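Local coordinates for beta-N-acetylglucosaminidase-like protein Glycoside hydrolase family 20 (Flavobacterium johnsoniae, PDB 6YHH) that probably cleaves terminal N-acetylglucosamine units from chitin-derived oligosaccharides, acting as a family 20 beta-N-acetylhexosaminidase (chitobiase), at residues A[50-53]-A[54-58]; A[207-210]-A[211-214]; A[345-348]-A[349-353]; A[546-549]-A[550-553]. All coordinates share one frame; numbering follows the deposited sequence.

Contact 1: residues A[50-53]-A[54-58]; sequences RRLD and GRTGI
Thr56 turns its hydroxyl back on the preceding turn of helix 40-56, and OG1 donates to Leu52 O at 2.9 Å from above the carbonyl plane. A chi1 of 59° makes this possible by setting OG1 between the backbone N and the carbonyl carbon, which leaves CG2 to pack 4.3 Å from Leu52 CD1. Asp53 O grips two amides: Thr56 N stands 3.1 Å away, far above its plane, whereas Gly57 N lies in the plane at 2.8 Å with an N-H angle of 167°. Gly57 is where the chain leaves helical geometry, with a positive phi of 72° that glycine adopts without a side-chain penalty. Beyond it, Ile58 N lies 3.1 Å from Asp53 OD1, and the same carboxylate accepts from the amides of Phe59 and Phe60, so an acid suits this place. On the other flank Arg51 and Arg55, one turn apart, bring their NH2 atoms within 4.3 Å. Glu500 bridges to NE of both, and Glu118 takes Arg51 NH2. Leu52 is buried against Leu121 of helix 110-123, while Gly54 O accepts from Asn515 and Thr554 of the second subunit. Through its bonds to Phe59 N and Phe60 N, Asp53 thus probably helps to set the path of the chain leaving the helix, and the two neighbouring guanidinium charges are probably balanced by the shared glutamate.

Contact 2: residues A[207-210]-A[211-214]; sequences YYTQ and EEIR
Thr209 and Glu212 exchange two hydrogen bonds of equal length. Thr209 N donates to Glu212 OE1 at 2.9 Å, meeting the oxygen from above the carboxylate plane, and Glu212 N returns a bond to Thr209 OG1, also 2.9 Å long and fairly straight (161°). Threonine suits the place because a chi1 of 72° folds OG1 in over its own main chain, facing the first turn's amide; that hydroxyl is also bonded to Glu211 of the second subunit. The glutamate is long enough to reach back in an extended chain, and its OE1 takes a second bond from a water, 2.7 Å away, which also donates to Tyr207 O. Ordinary helical bonding starts at once, with Ile213 N on Thr209 O and Arg214 N on Gln210 O. The Arg214 guanidinium lays one face over Gln210 O, its plane almost perpendicular to the Gln210 amide, whose NE2 is held by Glu191 O and Glu301. Toward the protein interior, Ile213 CG1 packs 3.8 Å from Tyr208 CB, next to Trp180 of strand 177-184. The reciprocal pair is a capping box at the N-terminus of helix 210-222, a helix of the TIM-barrel catalytic domain, here placed at the subunit interface.

Contact 3: residues A[345-348]-A[349-353]; sequences QTYF and TMQLA
Thr349 carries OG1 beside its own backbone N (chi1 -59°), and this directs the hydroxyl back up the helix onto Gln345 O. The bond is 2.8 Å long and joins neighbouring turns of helix 341-358, part of the TIM-barrel catalytic domain. Gln345 O also accepts from Thr349 N, the amide and the hydroxyl arriving from opposite faces of the carbonyl plane, so one oxygen is gripped twice by one residue. A small beta-branched alcohol fits here because it can pair with the main chain while the side chain also touches Leu363 of strand 362-366. The hydroxyl further accepts from a water 2.8 Å away, which in turn accepts from Gln345 NE2. Gly315 O accepts from the same NE2, and the two acceptors together probably help to hold the amide's orientation; the Gln345 side chain lies about 8 Å from that of Glu317, the predicted proton donor. Phe348, with CG opposite its backbone N (chi1 166°), sends its ring toward helix 289-302 and the loop residues Val233 and Pro234, and CE2 lies 3.9 Å from Leu352 CD1. Both of these apolar groups press on Leu295 of helix 289-302, while the ring edge has Gln345 O and the water in its plane. On another side of the helix Thr346 OG1 is bonded to Ile369 O and Thr371. Tyr347 meets the His336 ring, and the aliphatic part of Gln351 also approaches the tyrosine, CG coming within 3.7 Å of Tyr347 CE1.

Contact 4: residues A[546-549]-A[550-553]; sequences EYQM and YSPF
Gln548 and Ser551 close a type I beta turn, in which Ser551 N donates to Gln548 O across 3.1 Å from well above the carbonyl plane. A second bond runs the other way: Gln548 N gives to Ser551 OG at 2.8 Å, so the short serine side chain pairs with the amide at the opposite end of the turn. A water adds a brace, donating to Ser551 O and, weakly, to Met549 O. The turn belongs to the loop between strand 532-534 and helix 556-559, which faces the second subunit; Phe59 of that subunit packs on Tyr547, Ser551 and Pro552. Tyr550 bends its ring back over the turn, a rotation set by its chi1 of 52°. Gln548 CB sits over the centre of that ring, 3.9 Å from the centroid, as a CH-pi contact, while Gln548 NE2 is hydrogen-bonded to Asn276 OD1. Across the turn Tyr547 and Phe553 lie nearly parallel (planes at 19°) but slid apart, with Tyr547 CD2 3.5 Å from Phe553 CE1. A tyrosine suits position 547, just before the turn, because its OH continues past the ring to Asp659 and Arg540; Phe553, purely apolar, meets the His156 ring at about a right angle.

In the fold
The four contacts follow one another along the chain without touching. Contact 1 lies on helix 40-56 in the N-terminal domain 2 region; contact 2 spans the start of helix 210-222 and the loop before it, and contact 3 lies within helix 341-358, both in the TIM-barrel domain, centres about 27 Å apart; contact 4 is in a later loop. Contacts 1 and 3 are farthest separated, about 52 Å between centres. Contacts 1 and 4 meet across the dimer, Arg50 and Asp53 packing on Tyr550 and Pro552 of the second subunit. Contacts 1, 2 and 4 all touch that subunit, so they probably help to form the interface; no other chain touches contact 3, near the predicted catalytic acid.

Contact 1: residues A[50-53]-A[54-58]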
loop_
_atom_site.group_PDB
_atom_site.type_symbol
_atom_site.label_atom_id
_atom_site.label_comp_id
_atom_site.label_asym_id
_atom_site.label_seq_id
_atom_site.Cartn_x
_atom_site.Cartn_y
_atom_site.Cartn_z
ATOM N N ARG A 50 -4.920 -18.514 -5.247
ATOM C CA ARG A 50 -4.678 -17.695 -4.074
ATOM C C ARG A 50 -5.810 -16.728 -3.811
ATOM O O ARG A 50 -6.305 -16.600 -2.674
ATOM C CB ARG A 50 -3.357 -16.942 -4.145
ATOM C CG ARG A 50 -2.078 -17.779 -4.220
ATOM C CD ARG A 50 -1.828 -18.475 -2.857
ATOM N NE ARG A 50 -2.556 -19.703 -2.686
ATOM C CZ ARG A 50 -2.258 -20.883 -3.245
ATOM N NH1 ARG A 50 -1.229 -20.964 -4.112
ATOM N NH2 ARG A 50 -2.996 -21.925 -2.967
ATOM N N ARG A 51 -6.283 -16.052 -4.874
ATOM C CA ARG A 51 -7.355 -15.105 -4.694
ATOM C C ARG A 51 -8.667 -15.794 -4.270
ATOM O O ARG A 51 -9.377 -15.343 -3.359
ATOM C CB ARG A 51 -7.574 -14.283 -5.952
ATOM C CG ARG A 51 -6.430 -13.341 -6.219
ATOM C CD ARG A 51 -6.355 -12.859 -7.640
ATOM N NE ARG A 51 -7.484 -12.093 -8.062
ATOM C CZ ARG A 51 -7.807 -11.841 -9.330
ATOM N NH1 ARG A 51 -7.149 -12.423 -10.304
ATOM N NH2 ARG A 51 -8.838 -11.034 -9.610
ATOM N N LEU A 52 -8.979 -16.885 -4.926
ATOM C CA LEU A 52 -10.164 -17.646 -4.555
ATOM C C LEU A 52 -10.149 -18.109 -3.114
ATOM O O LEU A 52 -11.146 -18.032 -2.422
ATOM C CB LEU A 52 -10.303 -18.843 -5.530
ATOM C CG LEU A 52 -11.541 -19.678 -5.345
ATOM C CD1 LEU A 52 -12.830 -18.858 -5.494
ATOM C CD2 LEU A 52 -11.548 -20.880 -6.277
ATOM N N ASP A 53 -9.002 -18.600 -2.676
ATOM C CA ASP A 53 -8.832 -19.047 -1.286
ATOM C C ASP A 53 -9.000 -17.887 -0.336
ATOM O O ASP A 53 -9.613 -18.003 0.733
ATOM C CB ASP A 53 -7.472 -19.703 -1.096
ATOM C CG ASP A 53 -7.508 -20.884 -0.059
ATOM O OD1 ASP A 53 -8.535 -21.163 0.551
ATOM O OD2 ASP A 53 -6.433 -21.504 0.040
ATOM N N GLY A 54 -8.453 -16.716 -0.707
ATOM C CA GLY A 54 -8.615 -15.560 0.170
ATOM C C GLY A 54 -10.083 -15.171 0.398
ATOM O O GLY A 54 -10.460 -14.654 1.432
ATOM N N ARG A 55 -10.914 -15.404 -0.610
ATOM C CA ARG A 55 -12.314 -15.081 -0.485
ATOM C C ARG A 55 -13.153 -16.104 0.246
ATOM O O ARG A 55 -14.268 -15.784 0.710
ATOM C CB ARG A 55 -12.926 -14.921 -1.887
ATOM C CG ARG A 55 -12.328 -13.883 -2.775
ATOM C CD ARG A 55 -13.095 -13.683 -4.036
ATOM N NE ARG A 55 -12.384 -12.836 -4.963
ATOM C CZ ARG A 55 -12.832 -12.439 -6.136
ATOM N NH1 ARG A 55 -14.097 -12.713 -6.466
ATOM N NH2 ARG A 55 -12.084 -11.683 -6.903
ATOM N N THR A 56 -12.650 -17.331 0.326
ATOM C CA THR A 56 -13.424 -18.478 0.795
ATOM C C THR A 56 -12.946 -19.176 2.038
ATOM O O THR A 56 -13.765 -19.892 2.703
ATOM C CB THR A 56 -13.547 -19.550 -0.291
ATOM O OG1 THR A 56 -12.269 -20.036 -0.734
ATOM C CG2 THR A 56 -14.314 -19.013 -1.456
ATOM N N GLY A 57 -11.631 -19.065 2.325
ATOM C CA GLY A 57 -11.136 -19.629 3.582
ATOM C C GLY A 57 -11.120 -21.160 3.561
ATOM O O GLY A 57 -11.167 -21.785 4.662
ATOM N N ILE A 58 -10.961 -21.750 2.395
ATOM C CA ILE A 58 -11.031 -23.206 2.255
ATOM C C ILE A 58 -9.731 -23.890 2.593
ATOM O O ILE A 58 -9.775 -24.983 3.158
ATOM C CB ILE A 58 -11.619 -23.594 0.890
ATOM C CG1 ILE A 58 -13.094 -23.188 0.898
ATOM C CG2 ILE A 58 -11.382 -25.111 0.643
ATOM C CD1 ILE A 58 -13.823 -23.314 -0.414
#

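Contact 2: residues A[207-210]-A[211-214]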
loop_
_atom_site.group_PDB
_atom_site.type_symbol
_atom_site.label_atom_id
_atom_site.label_comp_id
_atom_site.label_asym_id
_atom_site.label_seq_id
_atom_site.Cartn_x
_atom_site.Cartn_y
_atom_site.Cartn_z
ATOM N N TYR A 207 12.261 8.300 -10.265
ATOM C CA TYR A 207 12.345 7.682 -11.558
ATOM C C TYR A 207 12.345 6.172 -11.429
ATOM O O TYR A 207 12.588 5.641 -10.347
ATOM C CB TYR A 207 13.598 8.155 -12.400
ATOM C CG TYR A 207 14.924 7.787 -11.734
ATOM C CD1 TYR A 207 15.473 8.629 -10.751
ATOM C CD2 TYR A 207 15.599 6.667 -12.073
ATOM C CE1 TYR A 207 16.644 8.293 -10.096
ATOM C CE2 TYR A 207 16.794 6.330 -11.425
ATOM C CZ TYR A 207 17.306 7.148 -10.480
ATOM O OH TYR A 207 18.501 6.828 -9.883
ATOM N N TYR A 208 12.035 5.531 -12.540
ATOM C CA TYR A 208 12.120 4.076 -12.626
ATOM C C TYR A 208 13.489 3.674 -13.168
ATOM O O TYR A 208 13.967 4.242 -14.167
ATOM C CB TYR A 208 11.134 3.514 -13.556
ATOM C CG TYR A 208 9.702 3.975 -13.249
ATOM C CD1 TYR A 208 9.002 3.437 -12.190
ATOM C CD2 TYR A 208 9.072 4.913 -14.056
ATOM C CE1 TYR A 208 7.704 3.901 -11.911
ATOM C CE2 TYR A 208 7.767 5.318 -13.811
ATOM C CZ TYR A 208 7.095 4.765 -12.764
ATOM O OH TYR A 208 5.780 5.210 -12.538
ATOM N N THR A 209 14.131 2.734 -12.482
ATOM C CA THR A 209 15.385 2.214 -13.036
ATOM C C THR A 209 15.100 1.381 -14.266
ATOM O O THR A 209 14.015 0.893 -14.483
ATOM C CB THR A 209 16.204 1.388 -12.028
ATOM O OG1 THR A 209 15.554 0.112 -11.799
ATOM C CG2 THR A 209 16.400 2.086 -10.757
ATOM N N GLN A 210 16.136 1.127 -15.064
ATOM C CA GLN A 210 15.997 0.240 -16.266
ATOM C C GLN A 210 15.558 -1.166 -15.857
ATOM O O GLN A 210 14.739 -1.773 -16.495
ATOM C CB GLN A 210 17.285 0.228 -17.125
ATOM C CG GLN A 210 17.629 1.639 -17.577
ATOM C CD GLN A 210 18.672 1.686 -18.663
ATOM O OE1 GLN A 210 19.306 0.675 -18.969
ATOM N NE2 GLN A 210 18.796 2.836 -19.307
ATOM N N GLU A 211 16.130 -1.675 -14.735
ATOM C CA GLU A 211 15.819 -2.997 -14.294
ATOM C C GLU A 211 14.331 -2.999 -13.814
ATOM O O GLU A 211 13.631 -3.968 -14.099
ATOM C CB GLU A 211 16.697 -3.455 -13.158
ATOM C CG GLU A 211 16.237 -4.772 -12.536
ATOM C CD GLU A 211 17.004 -5.054 -11.207
ATOM O OE1 GLU A 211 16.447 -4.634 -10.124
ATOM O OE2 GLU A 211 18.097 -5.653 -11.365
ATOM N N GLU A 212 13.906 -1.931 -13.116
ATOM C CA GLU A 212 12.510 -1.846 -12.725
ATOM C C GLU A 212 11.594 -1.854 -13.926
ATOM O O GLU A 212 10.589 -2.568 -13.953
ATOM C CB GLU A 212 12.274 -0.608 -11.836
ATOM C CG GLU A 212 12.810 -0.770 -10.414
ATOM C CD GLU A 212 12.885 0.540 -9.648
ATOM O OE1 GLU A 212 12.655 1.607 -10.273
ATOM O OE2 GLU A 212 13.194 0.507 -8.442
ATOM N N ILE A 213 11.953 -1.112 -14.951
ATOM C CA ILE A 213 11.147 -1.092 -16.164
ATOM C C ILE A 213 11.085 -2.496 -16.778
ATOM O O ILE A 213 10.022 -2.969 -17.154
ATOM C CB ILE A 213 11.710 -0.053 -17.139
ATOM C CG1 ILE A 213 11.496 1.356 -16.631
ATOM C CG2 ILE A 213 11.165 -0.230 -18.541
ATOM C CD1 ILE A 213 12.225 2.438 -17.378
ATOM N N ARG A 214 12.229 -3.162 -16.954
ATOM C CA ARG A 214 12.218 -4.509 -17.494
ATOM C C ARG A 214 11.381 -5.435 -16.660
ATOM O O ARG A 214 10.643 -6.291 -17.213
ATOM C CB ARG A 214 13.654 -5.072 -17.636
ATOM C CG ARG A 214 14.524 -4.361 -18.634
ATOM C CD ARG A 214 15.861 -5.144 -18.752
ATOM N NE ARG A 214 16.853 -4.314 -19.452
ATOM C CZ ARG A 214 17.831 -3.627 -18.850
ATOM N NH1 ARG A 214 18.070 -3.710 -17.515
ATOM N NH2 ARG A 214 18.610 -2.853 -19.593
HETATM O O HOH W 1 11.381 3.582 -8.886
#

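Contact 3: residues A[345-348]-A[349-353]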
loop_
_atom_site.group_PDB
_atom_site.type_symbol
_atom_site.label_atom_id
_atom_site.label_comp_id
_atom_site.label_asym_id
_atom_site.label_seq_id
_atom_site.Cartn_x
_atom_site.Cartn_y
_atom_site.Cartn_z
ATOM N N GLN A 345 5.694 20.341 -36.990
ATOM C CA GLN A 345 5.709 19.303 -35.959
ATOM C C GLN A 345 5.529 17.915 -36.570
ATOM O O GLN A 345 6.145 16.939 -36.118
ATOM C CB GLN A 345 4.652 19.565 -34.895
ATOM C CG GLN A 345 4.866 18.695 -33.677
ATOM C CD GLN A 345 3.735 18.825 -32.660
ATOM O OE1 GLN A 345 3.226 19.890 -32.427
ATOM N NE2 GLN A 345 3.352 17.728 -32.074
ATOM N N THR A 346 4.744 17.811 -37.635
ATOM C CA THR A 346 4.618 16.521 -38.321
ATOM C C THR A 346 5.944 16.169 -39.006
ATOM O O THR A 346 6.372 15.022 -38.987
ATOM C CB THR A 346 3.507 16.617 -39.365
ATOM O OG1 THR A 346 2.223 16.779 -38.684
ATOM C CG2 THR A 346 3.464 15.304 -40.224
ATOM N N TYR A 347 6.592 17.161 -39.634
ATOM C CA TYR A 347 7.965 16.910 -40.150
ATOM C C TYR A 347 8.940 16.361 -39.084
ATOM O O TYR A 347 9.639 15.366 -39.285
ATOM C CB TYR A 347 8.506 18.190 -40.710
ATOM C CG TYR A 347 9.934 18.092 -41.160
ATOM C CD1 TYR A 347 10.939 18.308 -40.304
ATOM C CD2 TYR A 347 10.250 17.756 -42.491
ATOM C CE1 TYR A 347 12.258 18.150 -40.679
ATOM C CE2 TYR A 347 11.580 17.621 -42.891
ATOM C CZ TYR A 347 12.568 17.819 -41.975
ATOM O OH TYR A 347 13.937 17.715 -42.286
ATOM N N PHE A 348 8.941 17.037 -37.927
ATOM C CA PHE A 348 9.734 16.630 -36.755
ATOM C C PHE A 348 9.398 15.199 -36.368
ATOM O O PHE A 348 10.270 14.386 -36.231
ATOM C CB PHE A 348 9.430 17.614 -35.594
ATOM C CG PHE A 348 9.898 17.138 -34.276
ATOM C CD1 PHE A 348 11.236 17.251 -33.885
ATOM C CD2 PHE A 348 9.004 16.509 -33.404
ATOM C CE1 PHE A 348 11.674 16.770 -32.636
ATOM C CE2 PHE A 348 9.435 16.043 -32.151
ATOM C CZ PHE A 348 10.767 16.171 -31.780
ATOM N N THR A 349 8.125 14.901 -36.208
ATOM C CA THR A 349 7.628 13.574 -35.905
ATOM C C THR A 349 8.085 12.497 -36.902
ATOM O O THR A 349 8.560 11.408 -36.523
ATOM C CB THR A 349 6.085 13.565 -35.826
ATOM O OG1 THR A 349 5.677 14.488 -34.796
ATOM C CG2 THR A 349 5.548 12.189 -35.555
ATOM N N MET A 350 8.057 12.863 -38.190
ATOM C CA MET A 350 8.478 11.920 -39.244
ATOM C C MET A 350 9.978 11.744 -39.316
ATOM O O MET A 350 10.422 10.694 -39.863
ATOM C CB MET A 350 7.878 12.314 -40.615
ATOM C CG MET A 350 6.369 12.012 -40.676
ATOM S SD MET A 350 5.927 10.313 -40.291
ATOM C CE MET A 350 7.071 9.531 -41.461
ATOM N N GLN A 351 10.753 12.653 -38.712
ATOM C CA GLN A 351 12.179 12.425 -38.521
ATOM C C GLN A 351 12.444 11.332 -37.448
ATOM O O GLN A 351 13.457 10.642 -37.448
ATOM C CB GLN A 351 12.984 13.696 -38.202
ATOM C CG GLN A 351 12.818 14.832 -39.135
ATOM C CD GLN A 351 12.867 14.417 -40.567
ATOM O OE1 GLN A 351 11.853 14.507 -41.314
ATOM N NE2 GLN A 351 14.004 13.945 -40.960
ATOM N N LEU A 352 11.522 11.206 -36.473
ATOM C CA LEU A 352 11.647 10.203 -35.385
ATOM C C LEU A 352 11.227 8.796 -35.906
ATOM O O LEU A 352 11.603 7.766 -35.354
ATOM C CB LEU A 352 10.695 10.572 -34.229
ATOM C CG LEU A 352 10.871 12.022 -33.738
ATOM C CD1 LEU A 352 10.115 12.239 -32.438
ATOM C CD2 LEU A 352 12.325 12.349 -33.455
ATOM N N ALA A 353 10.350 8.783 -36.907
ATOM C CA ALA A 353 9.730 7.530 -37.426
ATOM C C ALA A 353 10.795 6.481 -37.842
ATOM O O ALA A 353 10.716 5.324 -37.389
ATOM C CB ALA A 353 8.775 7.817 -38.548
HETATM O O HOH W 2 5.331 15.486 -32.210
#

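Contact 4: residues A[546-549]-A[550-553]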
loop_
_atom_site.group_PDB
_atom_site.type_symbol
_atom_site.label_atom_id
_atom_site.label_comp_id
_atom_site.label_asym_id
_atom_site.label_seq_id
_atom_site.Cartn_x
_atom_site.Cartn_y
_atom_site.Cartn_z
ATOM N N GLU A 546 -3.024 26.838 -7.943
ATOM C CA GLU A 546 -3.496 26.626 -6.587
ATOM C C GLU A 546 -2.883 25.447 -5.876
ATOM O O GLU A 546 -2.850 25.415 -4.601
ATOM C CB GLU A 546 -5.023 26.483 -6.571
ATOM C CG GLU A 546 -5.693 27.795 -6.997
ATOM C CD GLU A 546 -7.196 27.768 -6.861
ATOM O OE1 GLU A 546 -7.823 26.765 -7.131
ATOM O OE2 GLU A 546 -7.855 28.780 -6.415
ATOM N N TYR A 547 -2.483 24.430 -6.663
ATOM C CA TYR A 547 -1.775 23.265 -6.103
ATOM C C TYR A 547 -0.505 23.080 -6.933
ATOM O O TYR A 547 -0.560 23.075 -8.164
ATOM C CB TYR A 547 -2.560 22.019 -6.322
ATOM C CG TYR A 547 -3.922 21.902 -5.569
ATOM C CD1 TYR A 547 -5.057 22.568 -6.010
ATOM C CD2 TYR A 547 -4.029 21.160 -4.437
ATOM C CE1 TYR A 547 -6.267 22.462 -5.358
ATOM C CE2 TYR A 547 -5.239 21.055 -3.768
ATOM C CZ TYR A 547 -6.349 21.666 -4.225
ATOM O OH TYR A 547 -7.605 21.469 -3.589
ATOM N N GLN A 548 0.590 22.851 -6.242
ATOM C CA GLN A 548 1.801 22.439 -6.847
ATOM C C GLN A 548 1.945 20.932 -6.791
ATOM O O GLN A 548 1.207 20.243 -6.127
ATOM C CB GLN A 548 2.996 23.060 -6.084
ATOM C CG GLN A 548 3.159 24.545 -6.452
ATOM C CD GLN A 548 2.024 25.403 -5.989
ATOM O OE1 GLN A 548 1.690 25.434 -4.783
ATOM N NE2 GLN A 548 1.333 25.996 -6.926
ATOM N N MET A 549 3.002 20.416 -7.437
ATOM C CA MET A 549 3.219 18.983 -7.500
ATOM C C MET A 549 3.750 18.421 -6.121
ATOM O O MET A 549 4.007 17.248 -6.034
ATOM C CB MET A 549 4.138 18.594 -8.638
ATOM C CG MET A 549 3.652 18.910 -10.074
ATOM S SD MET A 549 2.039 18.247 -10.425
ATOM C CE MET A 549 1.023 19.709 -10.268
ATOM N N TYR A 550 3.997 19.317 -5.173
ATOM C CA TYR A 550 4.348 18.951 -3.812
ATOM C C TYR A 550 3.313 19.425 -2.746
ATOM O O TYR A 550 3.591 19.340 -1.531
ATOM C CB TYR A 550 5.784 19.414 -3.450
ATOM C CG TYR A 550 6.000 20.845 -3.737
ATOM C CD1 TYR A 550 5.515 21.870 -2.922
ATOM C CD2 TYR A 550 6.654 21.225 -4.930
ATOM C CE1 TYR A 550 5.714 23.227 -3.222
ATOM C CE2 TYR A 550 6.781 22.563 -5.259
ATOM C CZ TYR A 550 6.355 23.544 -4.414
ATOM O OH TYR A 550 6.574 24.852 -4.787
ATOM N N SER A 551 2.127 19.830 -3.175
ATOM C CA SER A 551 1.107 20.234 -2.242
ATOM C C SER A 551 0.518 19.057 -1.499
ATOM O O SER A 551 0.650 17.891 -1.923
ATOM C CB SER A 551 -0.009 20.932 -3.018
ATOM O OG SER A 551 0.445 22.200 -3.472
ATOM N N PRO A 552 -0.164 19.312 -0.360
ATOM C CA PRO A 552 -0.754 18.242 0.389
ATOM C C PRO A 552 -2.085 17.803 -0.167
ATOM O O PRO A 552 -2.993 18.600 -0.251
ATOM C CB PRO A 552 -0.881 18.806 1.784
ATOM C CG PRO A 552 -1.096 20.242 1.562
ATOM C CD PRO A 552 -0.288 20.592 0.363
ATOM N N PHE A 553 -2.189 16.527 -0.505
ATOM C CA PHE A 553 -3.449 15.919 -1.052
ATOM C C PHE A 553 -3.994 14.977 -0.012
ATOM O O PHE A 553 -4.344 13.811 -0.264
ATOM C CB PHE A 553 -3.192 15.235 -2.411
ATOM C CG PHE A 553 -2.885 16.195 -3.507
ATOM C CD1 PHE A 553 -3.875 16.742 -4.248
ATOM C CD2 PHE A 553 -1.592 16.596 -3.757
ATOM C CE1 PHE A 553 -3.612 17.720 -5.206
ATOM C CE2 PHE A 553 -1.308 17.488 -4.789
ATOM C CZ PHE A 553 -2.311 18.057 -5.510
HETATM O O HOH W 3 1.936 16.502 -3.781
#